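Local structure of tail spike protein gp49 (Pseudomonas phage LKA1, 4RU4) at residues S28-L31 against S32-Y35; A36-A39 against E40-V44; I55-A58 against A59-A63; I83-T86 against G87-I91. The protein cleaves, as the polysaccharide lyase of a phage tailspike, the O-specific polysaccharide of Pseudomonas, probably opening the way for infection. All coordinates share one frame; numbering follows the deposited sequence.

How the contacts relate
All four contacts are local, formed by neighbouring residues near the N-terminal end of a chain whose many parallel strand pairs are consistent with the beta-helix of the pectin lyase-like family. Contacts 1, 2 and 4 lie largely at the surface, whereas contact 3 is buried. Contacts 1 and 2 run on from each other: a 3-10 turn leads into helix 38-44, and Tyr35 leans on that helix. Contact 3 is about two turns of helix 55-65, touching contacts 1 and 4. The chemistry follows the setting: carboxylates bind a ring and a helix start at the surface, alanines and an indole fill the interior, and serines with a glycine make the strand corner of contact 4.

Contact 1 of 4, residues S28-L31 against S32-Y35; sequences SHPL and SERY. With EDO (1,2-ethanediol), chain C.
His29 and Glu33 meet through a ring N-H and a carboxylate. ND1 of His29 donates to OE1 of Glu33 at 3.0 Å, and the oxygen receives it on its syn lone pair. Because OE1 is only 11° out of the imidazole plane, the acid lies at the edge of the ring. The carboxylate itself is turned 72° from that plane. CG of Glu33 lies beside the backbone N, anti to the carbonyl carbon (chi1 -73°), and the extended chain beyond it carries the carboxylate to His29, passing the proline: CD of Pro30 lies 3.7 Å from OE2 of Glu33.

The backbone beneath makes a short 3-10 turn. N of Glu33 donates to O of Pro30 at 2.9 Å and N of Arg34 to O of Leu31 at 2.8 Å, both i to i+3 bonds. N of Tyr35 reaches the same Leu31 oxygen at 2.9 Å, an i to i+4 bond that closes the turn. Proline, which has no N-H to offer, fits the start of such a turn. Leu31 adds an apolar contact, its CD2 lying 4.0 Å from CE2 of Tyr35. NE of Arg34 holds O1 of a 1,2-ethanediol, probably from the crystallisation liquor, at 2.9 Å in an almost straight bond.

A second shell fixes these groups. Asp25 takes NE2 of His29, placing the imidazole between two acids, and O of Gly21 takes NH1 of Arg34. A backbone bond joins His29 to Ile55, at the start of helix 55-65. Leu31 also packs on that isoleucine, while Tyr35 rests against Ala41 and Val44 of helix 38-44.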
loop_
_atom_site.group_PDB
_atom_site.type_symbol
_atom_site.label_atom_id
_atom_site.label_comp_id
_atom_site.label_asym_id
_atom_site.label_seq_id
_atom_site.Cartn_x
_atom_site.Cartn_y
_atom_site.Cartn_z
ATOM N N SER B 28 -13.921 45.959 -0.189
ATOM C CA SER B 28 -12.927 46.679 0.606
ATOM C C SER B 28 -13.561 47.624 1.633
ATOM O O SER B 28 -14.561 48.280 1.367
ATOM C CB SER B 28 -11.982 47.479 -0.293
ATOM O OG SER B 28 -11.095 46.604 -0.950
ATOM N N HIS B 29 -12.955 47.683 2.811
ATOM C CA HIS B 29 -13.375 48.621 3.842
ATOM C C HIS B 29 -12.111 49.064 4.554
ATOM O O HIS B 29 -11.689 48.440 5.527
ATOM C CB HIS B 29 -14.339 47.954 4.830
ATOM C CG HIS B 29 -15.549 47.365 4.175
ATOM N ND1 HIS B 29 -16.567 48.143 3.672
ATOM C CD2 HIS B 29 -15.879 46.083 3.888
ATOM C CE1 HIS B 29 -17.491 47.365 3.132
ATOM N NE2 HIS B 29 -17.102 46.109 3.257
ATOM N N PRO B 30 -11.466 50.117 4.038
ATOM C CA PRO B 30 -10.283 50.620 4.743
ATOM C C PRO B 30 -10.688 51.180 6.119
ATOM O O PRO B 30 -11.847 51.558 6.338
ATOM C CB PRO B 30 -9.767 51.729 3.813
ATOM C CG PRO B 30 -10.991 52.161 3.023
ATOM C CD PRO B 30 -11.795 50.900 2.833
ATOM N N LEU B 31 -9.739 51.210 7.042
ATOM C CA LEU B 31 -9.954 51.744 8.380
ATOM C C LEU B 31 -10.487 53.179 8.327
ATOM O O LEU B 31 -11.229 53.592 9.207
ATOM C CB LEU B 31 -8.651 51.705 9.189
ATOM C CG LEU B 31 -8.207 50.331 9.678
ATOM C CD1 LEU B 31 -6.763 50.408 10.160
ATOM C CD2 LEU B 31 -9.115 49.813 10.791
ATOM N N SER B 32 -10.126 53.913 7.278
ATOM C CA SER B 32 -10.607 55.287 7.103
ATOM C C SER B 32 -12.145 55.388 7.046
ATOM O O SER B 32 -12.708 56.417 7.375
ATOM C CB SER B 32 -9.964 55.924 5.873
ATOM O OG SER B 32 -10.187 55.127 4.728
ATOM N N GLU B 33 -12.823 54.313 6.668
ATOM C CA GLU B 33 -14.285 54.292 6.758
ATOM C C GLU B 33 -14.797 54.463 8.185
ATOM O O GLU B 33 -15.917 54.912 8.391
ATOM C CB GLU B 33 -14.869 53.007 6.162
ATOM C CG GLU B 33 -14.810 52.966 4.648
ATOM C CD GLU B 33 -15.464 51.714 4.049
ATOM O OE1 GLU B 33 -16.006 50.882 4.816
ATOM O OE2 GLU B 33 -15.427 51.581 2.799
ATOM N N ARG B 34 -13.979 54.113 9.170
ATOM C CA ARG B 34 -14.435 54.130 10.554
ATOM C C ARG B 34 -13.706 55.104 11.444
ATOM O O ARG B 34 -14.266 55.560 12.436
ATOM C CB ARG B 34 -14.276 52.745 11.183
ATOM C CG ARG B 34 -15.536 51.996 11.257
ATOM C CD ARG B 34 -15.317 50.602 11.778
ATOM N NE ARG B 34 -16.216 49.731 11.053
ATOM C CZ ARG B 34 -16.277 48.415 11.189
ATOM N NH1 ARG B 34 -15.488 47.787 12.051
ATOM N NH2 ARG B 34 -17.148 47.738 10.460
ATOM N N TYR B 35 -12.436 55.359 11.145
ATOM C CA TYR B 35 -11.625 56.185 12.028
ATOM C C TYR B 35 -11.107 57.371 11.255
ATOM O O TYR B 35 -10.596 57.227 10.146
ATOM C CB TYR B 35 -10.459 55.365 12.625
ATOM C CG TYR B 35 -10.994 54.148 13.305
ATOM C CD1 TYR B 35 -11.611 54.257 14.544
ATOM C CD2 TYR B 35 -10.976 52.915 12.674
ATOM C CE1 TYR B 35 -12.166 53.153 15.165
ATOM C CE2 TYR B 35 -11.522 51.804 13.277
ATOM C CZ TYR B 35 -12.117 51.934 14.521
ATOM O OH TYR B 35 -12.661 50.842 15.130
HETATM C C1 EDO C . -17.572 50.898 7.678
HETATM O O1 EDO C . -17.920 51.013 9.064
HETATM C C2 EDO C . -17.516 49.436 7.250
HETATM O O2 EDO C . -18.839 48.916 7.069
#

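Contact 2 of 4, residues A36-A39 against E40-V44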
loop_
_atom_site.group_PDB
_atom_site.type_symbol
_atom_site.label_atom_id
_atom_site.label_comp_id
_atom_site.label_asym_id
_atom_site.label_seq_id
_atom_site.Cartn_x
_atom_site.Cartn_y
_atom_site.Cartn_z
ATOM N N ALA B 36 -11.244 58.546 11.856
ATOM C CA ALA B 36 -10.780 59.781 11.255
ATOM C C ALA B 36 -9.248 59.890 11.294
ATOM O O ALA B 36 -8.644 60.519 10.430
ATOM C CB ALA B 36 -11.430 60.977 11.968
ATOM N N THR B 37 -8.615 59.280 12.296
ATOM C CA THR B 37 -7.169 59.442 12.475
ATOM C C THR B 37 -6.498 58.095 12.745
ATOM O O THR B 37 -7.136 57.144 13.236
ATOM C CB THR B 37 -6.821 60.389 13.666
ATOM O OG1 THR B 37 -7.072 59.708 14.907
ATOM C CG2 THR B 37 -7.650 61.700 13.627
ATOM N N LEU B 38 -5.210 58.013 12.442
ATOM C CA LEU B 38 -4.459 56.792 12.700
ATOM C C LEU B 38 -4.422 56.489 14.197
ATOM O O LEU B 38 -4.535 55.323 14.610
ATOM C CB LEU B 38 -3.038 56.920 12.147
ATOM C CG LEU B 38 -2.110 55.736 12.385
ATOM C CD1 LEU B 38 -2.696 54.470 11.784
ATOM C CD2 LEU B 38 -0.758 56.085 11.739
ATOM N N ALA B 39 -4.301 57.535 15.017
ATOM C CA ALA B 39 -4.313 57.338 16.476
ATOM C C ALA B 39 -5.614 56.672 16.950
ATOM O O ALA B 39 -5.587 55.742 17.769
ATOM C CB ALA B 39 -4.081 58.646 17.212
ATOM N N GLU B 40 -6.747 57.139 16.426
ATOM C CA GLU B 40 -8.035 56.575 16.815
ATOM C C GLU B 40 -8.119 55.118 16.370
ATOM O O GLU B 40 -8.574 54.268 17.114
ATOM C CB GLU B 40 -9.196 57.364 16.201
ATOM C CG GLU B 40 -9.432 58.706 16.859
ATOM C CD GLU B 40 -10.318 59.629 16.040
ATOM O OE1 GLU B 40 -10.637 59.305 14.873
ATOM O OE2 GLU B 40 -10.685 60.701 16.571
ATOM N N ALA B 41 -7.688 54.828 15.156
ATOM C CA ALA B 41 -7.673 53.425 14.698
ATOM C C ALA B 41 -6.781 52.529 15.572
ATOM O O ALA B 41 -7.108 51.359 15.829
ATOM C CB ALA B 41 -7.241 53.356 13.230
ATOM N N GLN B 42 -5.653 53.059 16.030
ATOM C CA GLN B 42 -4.677 52.257 16.779
ATOM C C GLN B 42 -5.102 52.039 18.224
ATOM O O GLN B 42 -4.592 51.147 18.904
ATOM C CB GLN B 42 -3.266 52.877 16.729
ATOM C CG GLN B 42 -2.574 52.654 15.373
ATOM C CD GLN B 42 -1.102 52.977 15.429
ATOM O OE1 GLN B 42 -0.662 53.703 16.334
ATOM N NE2 GLN B 42 -0.319 52.423 14.481
ATOM N N THR B 43 -6.026 52.865 18.693
ATOM C CA THR B 43 -6.672 52.603 19.969
ATOM C C THR B 43 -7.430 51.273 19.913
ATOM O O THR B 43 -7.516 50.561 20.901
ATOM C CB THR B 43 -7.645 53.719 20.289
ATOM O OG1 THR B 43 -6.878 54.910 20.531
ATOM C CG2 THR B 43 -8.461 53.377 21.512
ATOM N N VAL B 44 -7.964 50.946 18.742
ATOM C CA VAL B 44 -8.726 49.707 18.570
ATOM C C VAL B 44 -7.805 48.605 18.038
ATOM O O VAL B 44 -7.837 47.447 18.524
ATOM C CB VAL B 44 -9.925 49.918 17.630
ATOM C CG1 VAL B 44 -10.687 48.596 17.398
ATOM C CG2 VAL B 44 -10.865 51.017 18.185
HETATM O O HOH W 1 -13.256 58.745 14.053
#
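A capping box opens helix 38-44, with Thr37 at the N-cap position and Glu40 three residues further on. OG1 of Thr37 accepts the N-H of Glu40 at 3.0 Å, a fairly straight bond. In return OE1 of Glu40 receives N of Thr37 at 3.3 Å, which is weak, and N of Ala36 at 3.2 Å, weak as well. A water strengthens this side, accepting from N of Ala36 and donating to OE1 of Glu40 at 2.8 Å.

Threonine suits the cap because its hydroxyl stands between its own N and carbonyl carbon (chi1 74°), where it can stand in for a missing backbone acceptor. In Glu40, CG leaves beside the backbone N, and the extended chain (chi2 165°) therefore runs back alongside the cap, CG of Glu40 lying 3.2 Å from OG1 of Thr37. Regular helical bonding then takes over, N of Ala41 reaching O of Thr37 at 3.1 Å and N of Gln42 reaching O of Leu38.

On another side of the helix, CD1 of Leu38 rests 4.0 Å from CG of Gln42, whose amide NE2 goes on to O of Ala48. Ala41 is buried, and its methyl packs on Tyr35 and Leu51. One sound water bond and two weak N-H bonds at OE1 may help to keep the carboxylate of Glu40 charged, which would in turn offset the partial positive charge of the first turn.

Contact 3 of 4, residues I55-A58 against A59-A63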
loop_
_atom_site.group_PDB
_atom_site.type_symbol
_atom_site.label_atom_id
_atom_site.label_comp_id
_atom_site.label_asym_id
_atom_site.label_seq_id
_atom_site.Cartn_x
_atom_site.Cartn_y
_atom_site.Cartn_z
ATOM N N ILE B 55 -10.124 46.842 7.217
ATOM C CA ILE B 55 -10.751 46.466 8.472
ATOM C C ILE B 55 -10.729 44.929 8.685
ATOM O O ILE B 55 -10.460 44.468 9.793
ATOM C CB ILE B 55 -12.193 47.044 8.545
ATOM C CG1 ILE B 55 -12.128 48.569 8.769
ATOM C CG2 ILE B 55 -13.024 46.335 9.636
ATOM C CD1 ILE B 55 -13.425 49.343 8.411
ATOM N N ASP B 56 -10.965 44.145 7.627
ATOM C CA ASP B 56 -10.968 42.683 7.772
ATOM C C ASP B 56 -9.608 42.190 8.230
ATOM O O ASP B 56 -9.515 41.283 9.061
ATOM C CB ASP B 56 -11.333 41.976 6.461
ATOM C CG ASP B 56 -12.803 42.155 6.073
ATOM O OD1 ASP B 56 -13.656 42.335 6.971
ATOM O OD2 ASP B 56 -13.093 42.119 4.856
ATOM N N TRP B 57 -8.547 42.781 7.682
ATOM C CA TRP B 57 -7.211 42.376 8.100
ATOM C C TRP B 57 -6.962 42.760 9.562
ATOM O O TRP B 57 -6.501 41.935 10.379
ATOM C CB TRP B 57 -6.115 42.979 7.202
ATOM C CG TRP B 57 -4.762 42.780 7.881
ATOM C CD1 TRP B 57 -3.974 41.658 7.832
ATOM C CD2 TRP B 57 -4.092 43.706 8.749
ATOM N NE1 TRP B 57 -2.846 41.835 8.596
ATOM C CE2 TRP B 57 -2.897 43.081 9.178
ATOM C CE3 TRP B 57 -4.385 44.995 9.200
ATOM C CZ2 TRP B 57 -2.013 43.700 10.029
ATOM C CZ3 TRP B 57 -3.491 45.626 10.052
ATOM C CH2 TRP B 57 -2.318 44.978 10.452
ATOM N N ALA B 58 -7.249 44.015 9.889
ATOM C CA ALA B 58 -7.071 44.495 11.258
ATOM C C ALA B 58 -7.842 43.604 12.254
ATOM O O ALA B 58 -7.307 43.205 13.292
ATOM C CB ALA B 58 -7.497 45.990 11.378
ATOM N N ALA B 59 -9.082 43.264 11.916
ATOM C CA ALA B 59 -9.898 42.411 12.782
ATOM C C ALA B 59 -9.340 40.985 12.929
ATOM O O ALA B 59 -9.291 40.432 14.038
ATOM C CB ALA B 59 -11.371 42.376 12.289
ATOM N N LEU B 60 -8.928 40.388 11.813
ATOM C CA LEU B 60 -8.423 39.019 11.832
ATOM C C LEU B 60 -7.111 38.972 12.566
ATOM O O LEU B 60 -6.892 38.091 13.382
ATOM C CB LEU B 60 -8.201 38.511 10.414
ATOM C CG LEU B 60 -9.383 37.813 9.769
ATOM C CD1 LEU B 60 -9.135 37.734 8.267
ATOM C CD2 LEU B 60 -9.524 36.425 10.381
ATOM N N GLN B 61 -6.239 39.938 12.288
ATOM C CA GLN B 61 -4.949 39.992 12.992
ATOM C C GLN B 61 -5.147 40.181 14.488
ATOM O O GLN B 61 -4.452 39.544 15.298
ATOM C CB GLN B 61 -4.015 41.086 12.428
ATOM C CG GLN B 61 -2.620 41.054 13.060
ATOM C CD GLN B 61 -1.868 39.768 12.706
ATOM O OE1 GLN B 61 -1.573 39.512 11.537
ATOM N NE2 GLN B 61 -1.582 38.948 13.712
ATOM N N ALA B 62 -6.085 41.050 14.859
ATOM C CA ALA B 62 -6.367 41.298 16.286
ATOM C C ALA B 62 -6.933 40.050 16.964
ATOM O O ALA B 62 -6.620 39.755 18.141
ATOM C CB ALA B 62 -7.324 42.493 16.472
ATOM N N ALA B 63 -7.756 39.310 16.227
ATOM C CA ALA B 63 -8.304 38.064 16.760
ATOM C C ALA B 63 -7.185 37.058 17.034
ATOM O O ALA B 63 -7.136 36.437 18.106
ATOM C CB ALA B 63 -9.343 37.458 15.790
#
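Trp57 and Gln61, one helical turn apart, lie side by side and point the same way. CB of Gln61 lies over one face of the indole, offset toward its rim: it sits 4.3 Å from the centroid of the five-membered ring of Trp57, 25° off its normal, a CH-pi contact. CG of Gln61 runs on beside the benzene half, 4.1 Å from CZ2 of Trp57. Both chains leave the helix with CG anti to the backbone N (chi1 167° for the tryptophan), which gives them their shared direction. The glutamine then bends at chi2, and its amide stands 60° from the ring plane.

Their polar ends serve other parts of the fold. NE1 of Trp57 donates to O of Gly82, and NE2 of Gln61 to O of Ser84 and OD1 of Asp65, so the turn is pinned to strand 82-86. Underneath, N of Gln61 meets O of Trp57 at 2.8 Å, and N of Ala59 meets O of Ile55 at 2.8 Å.

Ala58 and Ala59 are small enough for Tyr45 and Ala22 to close in, while Leu60 packs against Tyr77 and Ile79 of strand 75-79. Glutamine suits its place by combining an apolar stem with a bonding end: NE2 serves a backbone carbonyl and a carboxylate, and the amide thus ties the helix to strand 82-86 while the stem packs on the indole.

Contact 4 of 4, residues I83-T86 against G87-I91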
loop_
_atom_site.group_PDB
_atom_site.type_symbol
_atom_site.label_atom_id
_atom_site.label_comp_id
_atom_site.label_asym_id
_atom_site.label_seq_id
_atom_site.Cartn_x
_atom_site.Cartn_y
_atom_site.Cartn_z
ATOM N N ILE B 83 -1.513 37.731 7.595
ATOM C CA ILE B 83 -1.939 37.420 8.952
ATOM C C ILE B 83 -0.857 36.535 9.583
ATOM O O ILE B 83 -0.646 35.402 9.151
ATOM C CB ILE B 83 -3.283 36.672 8.939
ATOM C CG1 ILE B 83 -4.336 37.498 8.178
ATOM C CG2 ILE B 83 -3.711 36.303 10.377
ATOM C CD1 ILE B 83 -5.603 36.719 7.830
ATOM N N SER B 84 -0.163 37.048 10.591
ATOM C CA SER B 84 1.022 36.351 11.092
ATOM C C SER B 84 1.062 36.138 12.605
ATOM O O SER B 84 0.385 36.826 13.374
ATOM C CB SER B 84 2.285 37.101 10.632
ATOM O OG SER B 84 2.354 38.362 11.274
ATOM N N SER B 85 1.886 35.194 13.033
ATOM C CA SER B 85 2.083 35.003 14.453
ATOM C C SER B 85 3.448 34.409 14.731
ATOM O O SER B 85 4.115 33.885 13.835
ATOM C CB SER B 85 1.014 34.062 14.991
ATOM O OG SER B 85 1.135 32.812 14.351
ATOM N N THR B 86 3.854 34.501 15.989
ATOM C CA THR B 86 4.992 33.744 16.483
ATOM C C THR B 86 4.488 32.678 17.472
ATOM O O THR B 86 3.519 32.890 18.202
ATOM C CB THR B 86 6.065 34.658 17.092
ATOM O OG1 THR B 86 5.453 35.583 17.988
ATOM C CG2 THR B 86 6.743 35.451 15.997
ATOM N N GLY B 87 5.099 31.496 17.441
ATOM C CA GLY B 87 4.723 30.428 18.364
ATOM C C GLY B 87 3.454 29.619 18.085
ATOM O O GLY B 87 3.526 28.392 17.951
ATOM N N SER B 88 2.298 30.272 18.024
ATOM C CA SER B 88 1.030 29.541 17.858
ATOM C C SER B 88 0.015 30.237 16.922
ATOM O O SER B 88 -0.066 31.452 16.882
ATOM C CB SER B 88 0.374 29.306 19.217
ATOM O OG SER B 88 -0.602 30.296 19.479
ATOM N N LEU B 89 -0.769 29.455 16.184
ATOM C CA LEU B 89 -1.784 30.022 15.308
ATOM C C LEU B 89 -2.887 28.996 15.232
ATOM O O LEU B 89 -2.642 27.875 14.793
ATOM C CB LEU B 89 -1.204 30.226 13.903
ATOM C CG LEU B 89 -2.108 30.853 12.830
ATOM C CD1 LEU B 89 -2.540 32.280 13.230
ATOM C CD2 LEU B 89 -1.404 30.895 11.486
ATOM N N GLN B 90 -4.088 29.364 15.676
ATOM C CA GLN B 90 -5.225 28.444 15.661
ATOM C C GLN B 90 -6.362 29.116 14.933
ATOM O O GLN B 90 -6.900 30.119 15.414
ATOM C CB GLN B 90 -5.658 28.119 17.088
ATOM C CG GLN B 90 -4.579 27.428 17.884
ATOM C CD GLN B 90 -4.994 27.291 19.325
ATOM O OE1 GLN B 90 -4.956 28.260 20.078
ATOM N NE2 GLN B 90 -5.426 26.104 19.706
ATOM N N ILE B 91 -6.700 28.590 13.757
ATOM C CA ILE B 91 -7.743 29.194 12.926
ATOM C C ILE B 91 -8.581 28.085 12.330
ATOM O O ILE B 91 -8.034 27.161 11.719
ATOM C CB ILE B 91 -7.128 30.012 11.764
ATOM C CG1 ILE B 91 -6.500 31.291 12.285
ATOM C CG2 ILE B 91 -8.195 30.321 10.669
ATOM C CD1 ILE B 91 -5.506 31.854 11.327
HETATM O O HOH W 2 0.206 33.540 18.536
#
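O of Ser88 is approached by a water and by the hydroxyl of Ser85. The water donates to O of Ser88 at 2.7 Å and reaches weakly on to O of Thr86. The hydroxyl bond, from OG of Ser85 to O of Ser88 at 3.1 Å, is doubtful, since it holds for one of two deposited conformers. In that conformer OG sits between its own N and carbonyl carbon (chi1 61°), which brings it toward Ser88, and it also has a weak bond to O of Ser113.

The chain reverses through a classic gamma turn. N of Ser88 returns to O of Thr86 at 2.9 Å, with Gly87 between them at phi 78° and psi -59°. A positive phi favours glycine.

The turn joins two strands that pair with different partners: strand 82-86 lies beside 113-120, and strand 89-93 beside 70-72 and 206-209. This is consistent with a corner between faces of the beta-helix of the pectin lyase-like family. Leu89 is buried against Val64 and Cys114, while Gln90 bonds Thr97 of the second subunit. Gly87 makes backbone bonds with Val115 and Gly204. Two features thus steady the corner: the gamma-turn bond closes it, and the water ties the carbonyl of Ser88, more loosely, to that of Thr86.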